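Side-chain contacts in L-serine ammonia-lyase (Rhizomucor miehei CAU432, PDB 5C3U), which is a pyridoxal-phosphate-dependent enzyme that holds pyridoxal-5'-phosphate in a pocket of its alpha/beta fold: residues A[38-43]-A[284-289]; A[77-82]-A[232-237]; A[118-123]-A[130-135]; A[186-191]-A[200-205]. All coordinates share one frame; numbering follows the deposited sequence.

Interaction 1 of 4, residues A[38-43]-A[284-289]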
loop_
_atom_site.group_PDB
_atom_site.type_symbol
_atom_site.label_atom_id
_atom_site.label_comp_id
_atom_site.label_asym_id
_atom_site.label_seq_id
_atom_site.Cartn_x
_atom_site.Cartn_y
_atom_site.Cartn_z
ATOM N N VAL A 38 -12.109 -6.756 -15.191
ATOM C CA VAL A 38 -11.148 -6.084 -14.323
ATOM C C VAL A 38 -11.884 -5.086 -13.445
ATOM O O VAL A 38 -12.599 -4.199 -13.952
ATOM C CB VAL A 38 -10.037 -5.393 -15.153
ATOM C CG1 VAL A 38 -9.081 -4.598 -14.264
ATOM C CG2 VAL A 38 -9.268 -6.437 -15.953
ATOM N N PHE A 39 -11.721 -5.252 -12.128
ATOM C CA PHE A 39 -12.296 -4.336 -11.158
ATOM C C PHE A 39 -11.170 -3.646 -10.400
ATOM O O PHE A 39 -10.156 -4.270 -10.080
ATOM C CB PHE A 39 -13.174 -5.076 -10.165
ATOM C CG PHE A 39 -14.417 -5.650 -10.772
ATOM C CD1 PHE A 39 -14.438 -6.970 -11.225
ATOM C CD2 PHE A 39 -15.564 -4.870 -10.889
ATOM C CE1 PHE A 39 -15.597 -7.496 -11.785
ATOM C CE2 PHE A 39 -16.725 -5.395 -11.436
ATOM C CZ PHE A 39 -16.735 -6.706 -11.889
ATOM N N LEU A 40 -11.367 -2.374 -10.100
ATOM C CA LEU A 40 -10.345 -1.584 -9.431
ATOM C C LEU A 40 -10.870 -1.132 -8.077
ATOM O O LEU A 40 -11.889 -0.436 -8.003
ATOM C CB LEU A 40 -9.982 -0.373 -10.294
ATOM C CG LEU A 40 -9.574 -0.670 -11.740
ATOM C CD1 LEU A 40 -9.389 0.634 -12.494
ATOM C CD2 LEU A 40 -8.323 -1.532 -11.803
ATOM N N LYS A 41 -10.186 -1.552 -7.007
ATOM C CA LYS A 41 -10.556 -1.160 -5.640
ATOM C C LYS A 41 -9.840 0.156 -5.304
ATOM O O LYS A 41 -8.616 0.188 -5.188
ATOM C CB LYS A 41 -10.189 -2.288 -4.658
ATOM C CG LYS A 41 -10.600 -2.051 -3.213
ATOM C CD LYS A 41 -12.096 -1.770 -3.084
ATOM C CE LYS A 41 -12.524 -1.921 -1.627
ATOM N NZ LYS A 41 -13.941 -1.480 -1.434
ATOM N N MET A 42 -10.600 1.250 -5.191
ATOM C CA MET A 42 -10.038 2.604 -5.206
ATOM C C MET A 42 -9.666 3.193 -3.831
ATOM O O MET A 42 -10.359 4.065 -3.305
ATOM C CB MET A 42 -10.994 3.575 -5.938
ATOM C CG MET A 42 -11.370 3.117 -7.347
ATOM S SD MET A 42 -9.923 3.003 -8.419
ATOM C CE MET A 42 -9.484 4.737 -8.503
ATOM N N GLU A 43 -8.536 2.759 -3.288
ATOM C CA GLU A 43 -8.048 3.275 -1.994
ATOM C C GLU A 43 -7.523 4.727 -1.984
ATOM O O GLU A 43 -7.247 5.300 -0.908
ATOM C CB GLU A 43 -7.027 2.280 -1.424
ATOM C CG GLU A 43 -7.621 0.889 -1.235
ATOM C CD GLU A 43 -8.778 0.888 -0.234
ATOM O OE1 GLU A 43 -8.555 1.279 0.931
ATOM O OE2 GLU A 43 -9.903 0.490 -0.613
ATOM N N ALA A 284 2.591 -0.359 -9.949
ATOM C CA ALA A 284 3.137 -1.729 -10.064
ATOM C C ALA A 284 2.023 -2.778 -10.221
ATOM O O ALA A 284 2.132 -3.670 -11.060
ATOM C CB ALA A 284 4.046 -2.067 -8.891
ATOM N N ALA A 285 0.965 -2.675 -9.418
ATOM C CA ALA A 285 -0.140 -3.632 -9.512
ATOM C C ALA A 285 -0.925 -3.469 -10.811
ATOM O O ALA A 285 -1.245 -4.454 -11.466
ATOM C CB ALA A 285 -1.066 -3.521 -8.315
ATOM N N LEU A 286 -1.205 -2.222 -11.187
ATOM C CA LEU A 286 -1.908 -1.936 -12.440
ATOM C C LEU A 286 -1.146 -2.423 -13.677
ATOM O O LEU A 286 -1.755 -2.770 -14.705
ATOM C CB LEU A 286 -2.163 -0.414 -12.546
ATOM C CG LEU A 286 -3.261 0.154 -11.638
ATOM C CD1 LEU A 286 -3.182 1.667 -11.466
ATOM C CD2 LEU A 286 -4.637 -0.200 -12.188
ATOM N N SER A 287 0.181 -2.463 -13.571
ATOM C CA SER A 287 1.018 -2.815 -14.719
ATOM C C SER A 287 0.792 -4.249 -15.200
ATOM O O SER A 287 0.955 -4.532 -16.389
ATOM C CB SER A 287 2.511 -2.527 -14.449
ATOM O OG SER A 287 3.132 -3.557 -13.716
ATOM N N LEU A 288 0.359 -5.128 -14.304
ATOM C CA LEU A 288 0.060 -6.501 -14.721
ATOM C C LEU A 288 -1.102 -6.527 -15.708
ATOM O O LEU A 288 -1.137 -7.363 -16.612
ATOM C CB LEU A 288 -0.216 -7.416 -13.534
ATOM C CG LEU A 288 0.927 -7.600 -12.532
ATOM C CD1 LEU A 288 0.579 -8.773 -11.642
ATOM C CD2 LEU A 288 2.261 -7.846 -13.223
ATOM N N CYS A 289 -2.034 -5.583 -15.559
ATOM C CA CYS A 289 -3.167 -5.506 -16.474
ATOM C C CYS A 289 -2.807 -4.815 -17.775
ATOM O O CYS A 289 -3.097 -5.330 -18.866
ATOM C CB CYS A 289 -4.356 -4.824 -15.791
ATOM S SG CYS A 289 -4.971 -5.837 -14.427
#
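Leu-40 and Leu-286 meet methyl to methyl in the buried layer between a strand and a helix, with CD2 of Leu-40 lying 3.9 Å from CD2 of Leu-286. The two side chains cross at about a right angle. In each leucine CG sits beside the backbone N (chi1 -54° in Leu-40, -74° in Leu-286) and CD1 is the branch that carries on in extended fashion from CA, leaving CD2 to make the touch. The second apolar pair is looser: Val-38 CG1 is 4.3 Å from Cys-289 SG. Both of these residues aim their CB at the partner segment. Two strand residues on one side of the strand are thus matched to helix positions three apart, Val-38 with Cys-289 and Leu-40 with Leu-286, which means that the strand and this part of the helix run in opposing senses.

No polar bond links the two segments; within the helix, Ser-287 OG turns back to the carbonyl of the preceding turn and donates to Ala-284 O at 2.8 Å, tilted 30° from the carbonyl plane. Cys-289 N bonds to Leu-286 O at 3.0 Å.

Around the contact, Phe-270 of helix 260-274 packs on both Leu-40 and Leu-286, and Phe-274 adds to the cover over Leu-40. Val-309 of the neighbouring parallel strand 306-311 touches Leu-40 and Cys-289, while Ala-284 and Leu-288 carry helix 280-290 across to strand 253-258. The helix therefore spans the sheet from strand 37-42 to its far outer strand.

Interaction 2 of 4, residues A[77-82]-A[232-237]. With PLP (pyridoxal-5'-phosphate), chain B.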
loop_
_atom_site.group_PDB
_atom_site.type_symbol
_atom_site.label_atom_id
_atom_site.label_comp_id
_atom_site.label_asym_id
_atom_site.label_seq_id
_atom_site.Cartn_x
_atom_site.Cartn_y
_atom_site.Cartn_z
ATOM N N SER A 77 7.887 6.574 8.927
ATOM C CA SER A 77 7.897 5.304 8.168
ATOM C C SER A 77 7.189 5.365 6.812
ATOM O O SER A 77 6.316 4.518 6.514
ATOM C CB SER A 77 7.268 4.175 8.990
ATOM O OG SER A 77 8.129 3.768 10.038
ATOM N N GLY A 78 7.545 6.356 6.006
ATOM C CA GLY A 78 7.074 6.403 4.615
ATOM C C GLY A 78 6.026 7.472 4.377
ATOM O O GLY A 78 5.339 7.887 5.314
ATOM N N PRO A 79 5.844 7.874 3.110
ATOM C CA PRO A 79 5.016 9.078 2.898
ATOM C C PRO A 79 3.547 8.850 3.258
ATOM O O PRO A 79 2.901 9.729 3.867
ATOM C CB PRO A 79 5.172 9.356 1.398
ATOM C CG PRO A 79 5.675 8.078 0.804
ATOM C CD PRO A 79 6.518 7.443 1.868
ATOM N N ASN A 80 3.003 7.700 2.889
ATOM C CA ASN A 80 1.580 7.515 3.151
ATOM C C ASN A 80 1.293 7.166 4.589
ATOM O O ASN A 80 0.204 7.467 5.089
ATOM C CB ASN A 80 0.989 6.543 2.165
ATOM C CG ASN A 80 1.206 7.027 0.746
ATOM O OD1 ASN A 80 0.844 8.179 0.428
ATOM N ND2 ASN A 80 1.838 6.211 -0.090
ATOM N N THR A 81 2.268 6.542 5.248
ATOM C CA THR A 81 2.125 6.267 6.675
ATOM C C THR A 81 2.078 7.573 7.462
ATOM O O THR A 81 1.173 7.760 8.282
ATOM C CB THR A 81 3.246 5.365 7.183
ATOM O OG1 THR A 81 3.357 4.271 6.269
ATOM C CG2 THR A 81 2.908 4.828 8.597
ATOM N N VAL A 82 3.005 8.494 7.184
ATOM C CA VAL A 82 3.040 9.727 7.971
ATOM C C VAL A 82 1.785 10.528 7.714
ATOM O O VAL A 82 1.247 11.117 8.638
ATOM C CB VAL A 82 4.332 10.587 7.828
ATOM C CG1 VAL A 82 5.547 9.764 8.277
ATOM C CG2 VAL A 82 4.528 11.161 6.414
ATOM N N ALA A 232 8.894 3.353 -6.862
ATOM C CA ALA A 232 7.772 2.909 -6.048
ATOM C C ALA A 232 8.160 3.061 -4.567
ATOM O O ALA A 232 8.490 2.104 -3.884
ATOM C CB ALA A 232 7.374 1.475 -6.391
ATOM N N THR A 233 8.088 4.295 -4.078
ATOM C CA THR A 233 8.655 4.633 -2.769
ATOM C C THR A 233 8.047 3.814 -1.637
ATOM O O THR A 233 8.779 3.403 -0.728
ATOM C CB THR A 233 8.393 6.129 -2.457
ATOM O OG1 THR A 233 8.853 6.915 -3.562
ATOM C CG2 THR A 233 9.095 6.564 -1.151
ATOM N N SER A 234 6.732 3.556 -1.696
ATOM C CA SER A 234 6.062 2.877 -0.595
ATOM C C SER A 234 6.334 1.379 -0.585
ATOM O O SER A 234 5.987 0.703 0.369
ATOM C CB SER A 234 4.568 3.153 -0.565
ATOM O OG SER A 234 4.372 4.546 -0.405
ATOM N N LEU A 235 6.981 0.893 -1.629
ATOM C CA LEU A 235 7.325 -0.540 -1.715
ATOM C C LEU A 235 8.744 -0.837 -1.274
ATOM O O LEU A 235 9.136 -2.015 -1.197
ATOM C CB LEU A 235 7.068 -1.093 -3.136
ATOM C CG LEU A 235 5.644 -0.941 -3.715
ATOM C CD1 LEU A 235 5.437 -1.757 -4.988
ATOM C CD2 LEU A 235 4.520 -1.228 -2.697
ATOM N N ILE A 236 9.524 0.196 -0.973
ATOM C CA ILE A 236 10.869 -0.006 -0.428
ATOM C C ILE A 236 10.767 -0.565 1.005
ATOM O O ILE A 236 10.101 0.012 1.859
ATOM C CB ILE A 236 11.684 1.304 -0.432
ATOM C CG1 ILE A 236 11.811 1.847 -1.862
ATOM C CG2 ILE A 236 13.050 1.120 0.233
ATOM C CD1 ILE A 236 12.345 3.264 -1.960
ATOM N N SER A 237 11.401 -1.709 1.268
ATOM C CA SER A 237 11.498 -2.207 2.633
ATOM C C SER A 237 12.831 -2.962 2.761
ATOM O O SER A 237 13.280 -3.589 1.794
ATOM C CB SER A 237 10.324 -3.140 2.951
ATOM O OG SER A 237 10.265 -3.465 4.334
HETATM N N1 PLP B . 0.938 1.068 -2.006
HETATM C C2 PLP B . 0.875 2.224 -1.321
HETATM C C2A PLP B . 0.554 3.536 -1.995
HETATM C C3 PLP B . 1.140 2.210 0.119
HETATM O O3 PLP B . 1.079 3.370 0.845
HETATM C C4 PLP B . 1.434 0.899 0.736
HETATM C C4A PLP B . 1.675 0.820 2.186
HETATM C C5 PLP B . 1.479 -0.316 -0.118
HETATM C C6 PLP B . 1.212 -0.148 -1.480
HETATM C C5A PLP B . 1.788 -1.704 0.446
HETATM O O4P PLP B . 2.503 -1.549 1.666
HETATM P P PLP B . 2.903 -2.692 2.742
HETATM O O1P PLP B . 1.765 -2.858 3.688
HETATM O O2P PLP B . 3.300 -3.973 1.987
HETATM O O3P PLP B . 4.092 -2.022 3.335
HETATM O O HOH W 1 4.116 5.044 2.376
#
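Asn-80 and Ser-234 face each other beside the pyridoxal-5'-phosphate, with Asn-80 ND2 3.0 Å from Ser-234 OG. The clear polar bonds run to third parties. Asn-80 ND2 donates to PLP O3 at 3.1 Å, along a bent path of 137° at the hydrogen, and also bonds to Glu-279; Ser-315 N holds the amide oxygen, so both ends of the amide are engaged and its rotation is fixed. Ser-234 OG bonds to the other oxygen of the Glu-279 carboxylate. A water links the segments as well: it accepts from Asn-80 N, in the first turn of helix 79-92, at 2.9 Å and donates to Ser-234 OG at 2.8 Å.

The apolar touches are of two kinds. Ser-234 CB stands over one face of the pyridine ring, 3.6 Å from PLP C3, and Leu-235 CD2 lies over that same face, 3.7 Å from PLP C6. Further from the pyridoxal-5'-phosphate, Pro-79 CD rests 4.1 Å from Thr-233 CG2; Trp-126 touches both residues, and Thr-233 OG1 is held by Asp-316.

Chemically, Glu-279, bonded to both Asn-80 and Ser-234, is placed to position the two together. The N-H offered to O3 would be expected to stabilise negative charge on that oxygen, while Ser-234 CB and Leu-235 CD2 cover one face of the ring.

Interaction 3 of 4, residues A[118-123]-A[130-135]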
loop_
_atom_site.group_PDB
_atom_site.type_symbol
_atom_site.label_atom_id
_atom_site.label_comp_id
_atom_site.label_asym_id
_atom_site.label_seq_id
_atom_site.Cartn_x
_atom_site.Cartn_y
_atom_site.Cartn_z
ATOM N N HIS A 118 3.623 18.134 14.488
ATOM C CA HIS A 118 4.969 18.697 14.540
ATOM C C HIS A 118 5.852 18.036 13.529
ATOM O O HIS A 118 6.155 16.845 13.628
ATOM C CB HIS A 118 5.507 18.633 15.961
ATOM C CG HIS A 118 4.587 19.301 16.950
ATOM N ND1 HIS A 118 3.741 18.610 17.738
ATOM C CD2 HIS A 118 4.344 20.653 17.202
ATOM C CE1 HIS A 118 3.015 19.472 18.486
ATOM N NE2 HIS A 118 3.386 20.722 18.157
ATOM N N LEU A 119 6.255 18.815 12.528
ATOM C CA LEU A 119 7.002 18.285 11.402
ATOM C C LEU A 119 8.493 18.546 11.538
ATOM O O LEU A 119 8.912 19.672 11.776
ATOM C CB LEU A 119 6.477 18.889 10.095
ATOM C CG LEU A 119 7.150 18.466 8.789
ATOM C CD1 LEU A 119 6.988 16.961 8.580
ATOM C CD2 LEU A 119 6.543 19.252 7.640
ATOM N N ILE A 120 9.288 17.489 11.389
ATOM C CA ILE A 120 10.743 17.581 11.374
ATOM C C ILE A 120 11.260 17.089 10.023
ATOM O O ILE A 120 10.833 16.037 9.540
ATOM C CB ILE A 120 11.335 16.729 12.521
ATOM C CG1 ILE A 120 10.873 17.305 13.865
ATOM C CG2 ILE A 120 12.860 16.638 12.433
ATOM C CD1 ILE A 120 10.881 16.342 15.018
ATOM N N LEU A 121 12.172 17.849 9.415
ATOM C CA LEU A 121 12.774 17.455 8.147
ATOM C C LEU A 121 14.153 16.877 8.395
ATOM O O LEU A 121 15.049 17.569 8.887
ATOM C CB LEU A 121 12.829 18.638 7.169
ATOM C CG LEU A 121 11.602 18.820 6.270
ATOM C CD1 LEU A 121 10.428 19.423 7.026
ATOM C CD2 LEU A 121 11.939 19.685 5.058
ATOM N N TYR A 122 14.330 15.596 8.079
ATOM C CA TYR A 122 15.579 14.922 8.406
ATOM C C TYR A 122 15.788 13.665 7.592
ATOM O O TYR A 122 14.892 12.826 7.516
ATOM C CB TYR A 122 15.608 14.548 9.905
ATOM C CG TYR A 122 16.981 14.164 10.390
ATOM C CD1 TYR A 122 17.806 15.109 10.992
ATOM C CD2 TYR A 122 17.469 12.866 10.233
ATOM C CE1 TYR A 122 19.077 14.774 11.436
ATOM C CE2 TYR A 122 18.742 12.520 10.665
ATOM C CZ TYR A 122 19.542 13.483 11.265
ATOM O OH TYR A 122 20.812 13.170 11.700
ATOM N N GLY A 123 16.993 13.522 7.032
ATOM C CA GLY A 123 17.396 12.299 6.322
ATOM C C GLY A 123 17.427 12.424 4.806
ATOM O O GLY A 123 16.753 13.276 4.220
ATOM N N GLU A 130 12.845 7.291 9.258
ATOM C CA GLU A 130 12.380 6.310 10.223
ATOM C C GLU A 130 13.374 6.121 11.368
ATOM O O GLU A 130 12.968 6.026 12.526
ATOM C CB GLU A 130 12.078 4.958 9.564
ATOM C CG GLU A 130 11.526 3.926 10.546
ATOM C CD GLU A 130 11.380 2.534 9.964
ATOM O OE1 GLU A 130 11.605 2.345 8.744
ATOM O OE2 GLU A 130 11.042 1.617 10.746
ATOM N N VAL A 131 14.661 6.017 11.024
ATOM C CA VAL A 131 15.711 5.793 12.022
ATOM C C VAL A 131 15.728 6.956 13.003
ATOM O O VAL A 131 15.747 6.742 14.212
ATOM C CB VAL A 131 17.098 5.530 11.382
ATOM C CG1 VAL A 131 18.231 5.778 12.378
ATOM C CG2 VAL A 131 17.170 4.100 10.840
ATOM N N HIS A 132 15.652 8.173 12.475
ATOM C CA HIS A 132 15.597 9.375 13.286
ATOM C C HIS A 132 14.339 9.452 14.115
ATOM O O HIS A 132 14.403 9.665 15.331
ATOM C CB HIS A 132 15.709 10.604 12.411
ATOM C CG HIS A 132 15.929 11.872 13.186
ATOM N ND1 HIS A 132 17.066 12.113 13.874
ATOM C CD2 HIS A 132 15.118 12.985 13.364
ATOM C CE1 HIS A 132 16.979 13.318 14.467
ATOM N NE2 HIS A 132 15.791 13.855 14.149
ATOM N N ALA A 133 13.185 9.251 13.482
ATOM C CA ALA A 133 11.910 9.246 14.224
ATOM C C ALA A 133 11.916 8.283 15.406
ATOM O O ALA A 133 11.410 8.608 16.476
ATOM C CB ALA A 133 10.728 8.950 13.298
ATOM N N ARG A 134 12.504 7.102 15.228
ATOM C CA ARG A 134 12.523 6.124 16.306
ATOM C C ARG A 134 13.224 6.614 17.563
ATOM O O ARG A 134 12.811 6.253 18.671
ATOM C CB ARG A 134 13.098 4.789 15.844
ATOM C CG ARG A 134 12.114 4.013 14.983
ATOM C CD ARG A 134 12.645 2.633 14.610
ATOM N NE ARG A 134 11.679 1.931 13.762
ATOM C CZ ARG A 134 10.622 1.269 14.220
ATOM N NH1 ARG A 134 9.785 0.675 13.373
ATOM N NH2 ARG A 134 10.386 1.222 15.521
ATOM N N LYS A 135 14.230 7.465 17.391
ATOM C CA LYS A 135 14.967 8.053 18.523
ATOM C C LYS A 135 14.214 9.204 19.214
ATOM O O LYS A 135 14.715 9.765 20.190
ATOM C CB LYS A 135 16.340 8.587 18.090
ATOM C CG LYS A 135 17.080 7.816 17.017
ATOM C CD LYS A 135 17.864 6.636 17.551
ATOM C CE LYS A 135 19.006 6.291 16.603
ATOM N NZ LYS A 135 19.374 4.849 16.710
#
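Glu-130 OE2 is gripped by two nitrogens of Arg-134, one helical turn further on. Arg-134 NE and Arg-134 NH1 each reach Glu-130 OE2 at 3.1 Å, a side-on salt bridge in which both bonds converge on one oxygen. That oxygen lies only 5° out of the guanidinium plane. NH1 meets it nearly along its C-O axis, whereas NE comes in on the anti side, 22° out of the carboxylate plane. Glu-130 points its CB away from segment 118-123, and the pair packs instead on Tyr-143.

Across the contact the meeting is aromatic. The rings of Tyr-122 and His-132 stack face to face, centroids 3.8 Å apart and planes almost parallel. The nearest approach is Tyr-122 CD2 to His-132 CG, 3.5 Å, and His-132 ND1 lies over the middle of the tyrosine ring. CG is trans to the backbone N in both residues (chi1 -166° in Tyr-122), which carries each ring out from its backbone toward the other; the side chains cross at about a right angle while the ring faces overlap. Ile-120 CG2 adds a loose touch at the imidazole edge, 4.4 Å from His-132 NE2.

The strand ahead of Tyr-122 is the outermost of the four-stranded parallel sheet, with Ile-120 and Tyr-122 bonded by their backbones to strand 95-100. Helix 126-134 thus meets the end of that outer strand and the loop after it at the surface, probably held mainly by dispersion between two flat rings. Were the imidazole protonated, the tyrosine ring would probably add some cation-pi attraction; the separate carboxylate-guanidinium pair ties the helix to itself.

Interaction 4 of 4, residues A[186-191]-A[200-205]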
loop_
_atom_site.group_PDB
_atom_site.type_symbol
_atom_site.label_atom_id
_atom_site.label_comp_id
_atom_site.label_asym_id
_atom_site.label_seq_id
_atom_site.Cartn_x
_atom_site.Cartn_y
_atom_site.Cartn_z
ATOM N N ASN A 186 -0.670 -9.146 4.251
ATOM C CA ASN A 186 -1.145 -9.918 5.416
ATOM C C ASN A 186 -2.634 -9.713 5.684
ATOM O O ASN A 186 -3.360 -10.674 5.938
ATOM C CB ASN A 186 -0.328 -9.579 6.684
ATOM C CG ASN A 186 1.155 -9.924 6.557
ATOM O OD1 ASN A 186 1.577 -10.626 5.632
ATOM N ND2 ASN A 186 1.961 -9.413 7.490
ATOM N N GLY A 187 -3.090 -8.458 5.654
ATOM C CA GLY A 187 -4.513 -8.197 5.832
ATOM C C GLY A 187 -5.369 -8.842 4.739
ATOM O O GLY A 187 -6.439 -9.386 5.012
ATOM N N VAL A 188 -4.897 -8.787 3.497
ATOM C CA VAL A 188 -5.636 -9.405 2.396
ATOM C C VAL A 188 -5.781 -10.922 2.612
ATOM O O VAL A 188 -6.903 -11.466 2.601
ATOM C CB VAL A 188 -5.009 -9.050 1.031
ATOM C CG1 VAL A 188 -5.672 -9.824 -0.098
ATOM C CG2 VAL A 188 -5.177 -7.550 0.776
ATOM N N ILE A 189 -4.669 -11.586 2.876
ATOM C CA ILE A 189 -4.715 -13.029 3.085
ATOM C C ILE A 189 -5.592 -13.383 4.299
ATOM O O ILE A 189 -6.446 -14.281 4.227
ATOM C CB ILE A 189 -3.311 -13.609 3.252
ATOM C CG1 ILE A 189 -2.520 -13.478 1.943
ATOM C CG2 ILE A 189 -3.387 -15.073 3.676
ATOM C CD1 ILE A 189 -1.035 -13.677 2.149
ATOM N N MET A 190 -5.411 -12.657 5.398
ATOM C CA MET A 190 -6.227 -12.892 6.596
ATOM C C MET A 190 -7.712 -12.641 6.357
ATOM O O MET A 190 -8.553 -13.431 6.794
ATOM C CB MET A 190 -5.708 -12.083 7.785
ATOM C CG MET A 190 -4.398 -12.623 8.326
ATOM S SD MET A 190 -3.549 -11.514 9.474
ATOM C CE MET A 190 -3.037 -12.735 10.681
ATOM N N GLY A 191 -8.034 -11.542 5.666
ATOM C CA GLY A 191 -9.403 -11.274 5.222
ATOM C C GLY A 191 -9.997 -12.376 4.358
ATOM O O GLY A 191 -11.174 -12.729 4.517
ATOM N N VAL A 200 -8.635 -18.137 -3.316
ATOM C CA VAL A 200 -8.378 -16.958 -4.160
ATOM C C VAL A 200 -6.877 -16.627 -4.149
ATOM O O VAL A 200 -6.321 -16.325 -3.091
ATOM C CB VAL A 200 -9.230 -15.749 -3.693
ATOM C CG1 VAL A 200 -8.859 -14.476 -4.442
ATOM C CG2 VAL A 200 -10.716 -16.035 -3.851
ATOM N N PRO A 201 -6.205 -16.718 -5.313
ATOM C CA PRO A 201 -4.780 -16.374 -5.401
ATOM C C PRO A 201 -4.574 -14.885 -5.185
ATOM O O PRO A 201 -5.397 -14.082 -5.625
ATOM C CB PRO A 201 -4.399 -16.700 -6.856
ATOM C CG PRO A 201 -5.557 -17.445 -7.435
ATOM C CD PRO A 201 -6.766 -17.101 -6.621
ATOM N N VAL A 202 -3.503 -14.537 -4.489
ATOM C CA VAL A 202 -3.095 -13.148 -4.378
ATOM C C VAL A 202 -1.804 -13.028 -5.178
ATOM O O VAL A 202 -0.860 -13.791 -4.966
ATOM C CB VAL A 202 -2.878 -12.704 -2.908
ATOM C CG1 VAL A 202 -2.425 -11.255 -2.856
ATOM C CG2 VAL A 202 -4.148 -12.901 -2.090
ATOM N N ILE A 203 -1.782 -12.106 -6.140
ATOM C CA ILE A 203 -0.572 -11.830 -6.853
ATOM C C ILE A 203 0.088 -10.678 -6.116
ATOM O O ILE A 203 -0.458 -9.559 -6.055
ATOM C CB ILE A 203 -0.852 -11.557 -8.346
ATOM C CG1 ILE A 203 -1.513 -12.805 -8.926
ATOM C CG2 ILE A 203 0.444 -11.251 -9.088
ATOM C CD1 ILE A 203 -2.479 -12.521 -10.041
ATOM N N ALA A 204 1.248 -10.981 -5.537
ATOM C CA ALA A 204 1.978 -10.050 -4.679
ATOM C C ALA A 204 3.021 -9.354 -5.533
ATOM O O ALA A 204 4.021 -9.954 -5.883
ATOM C CB ALA A 204 2.647 -10.799 -3.526
ATOM N N VAL A 205 2.819 -8.065 -5.833
ATOM C CA VAL A 205 3.670 -7.388 -6.808
ATOM C C VAL A 205 4.671 -6.429 -6.153
ATOM O O VAL A 205 4.317 -5.662 -5.276
ATOM C CB VAL A 205 2.840 -6.670 -7.907
ATOM C CG1 VAL A 205 1.800 -5.740 -7.296
ATOM C CG2 VAL A 205 3.752 -5.905 -8.862
#
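Helix 183-194 comes nearest strand 202-207 at Ile-189 and Val-202, whose CA atoms are 7.6 Å apart, and the helical turn there is regular, with Gly-191 N bonded to Gly-187 O at 2.8 Å. One methyl does the work on the strand side. Val-202 CG2, the branch beside its own backbone N, approaches Val-188 CG1 to 4.0 Å and Ile-189 CG1 to 4.4 Å, so it reaches two consecutive helix residues. Val-188 directs its CB at the strand, and chi1 of 173° sends CG1 out opposite the backbone N to meet Val-202; the two valines slant across one another. Ile-189 takes a flanking position, offering the CG1 methylene and not the end of its chain. Contact is purely apolar, between three buried residues.

This is the helix-to-second-strand half of a beta-alpha-beta unit made of strand 174-178, helix 183-194 and strand 202-207. His-251 packs against both Ile-189 and Val-202, Leu-247 of helix 242-250 lies on Ile-189, and Ile-159 of helix 150-166 on Val-188. In the sheet, Val-202 and Ile-203 bond by their backbones to strands 253-258 and 174-178, respectively.

In the fold
Interactions 1 and 4 pack helices on the two faces of one sheet, their centres 14 Å apart: helix 280-290 of interaction 1 lies against Ile-203 and Val-205, where Leu-288 CD1 comes within 3.6 Å of Ile-203 CG2, while helix 183-194 sits over Val-202. Interaction 2 lines the pyridoxal-5'-phosphate pocket itself. It touches both neighbours through Leu-235 CD1, 4.2 Å from Ala-284 CB and 4.1 Å from Val-205 O. The side chains of Leu-286 and Val-188 are about 10 Å and 9 Å from pyridoxal-5'-phosphate. Interaction 3 belongs to the other sheet; Ser-77 OG and Glu-130 CG, 3.4 Å apart, join it to interaction 2, but its centre is 32 Å from that of interaction 1.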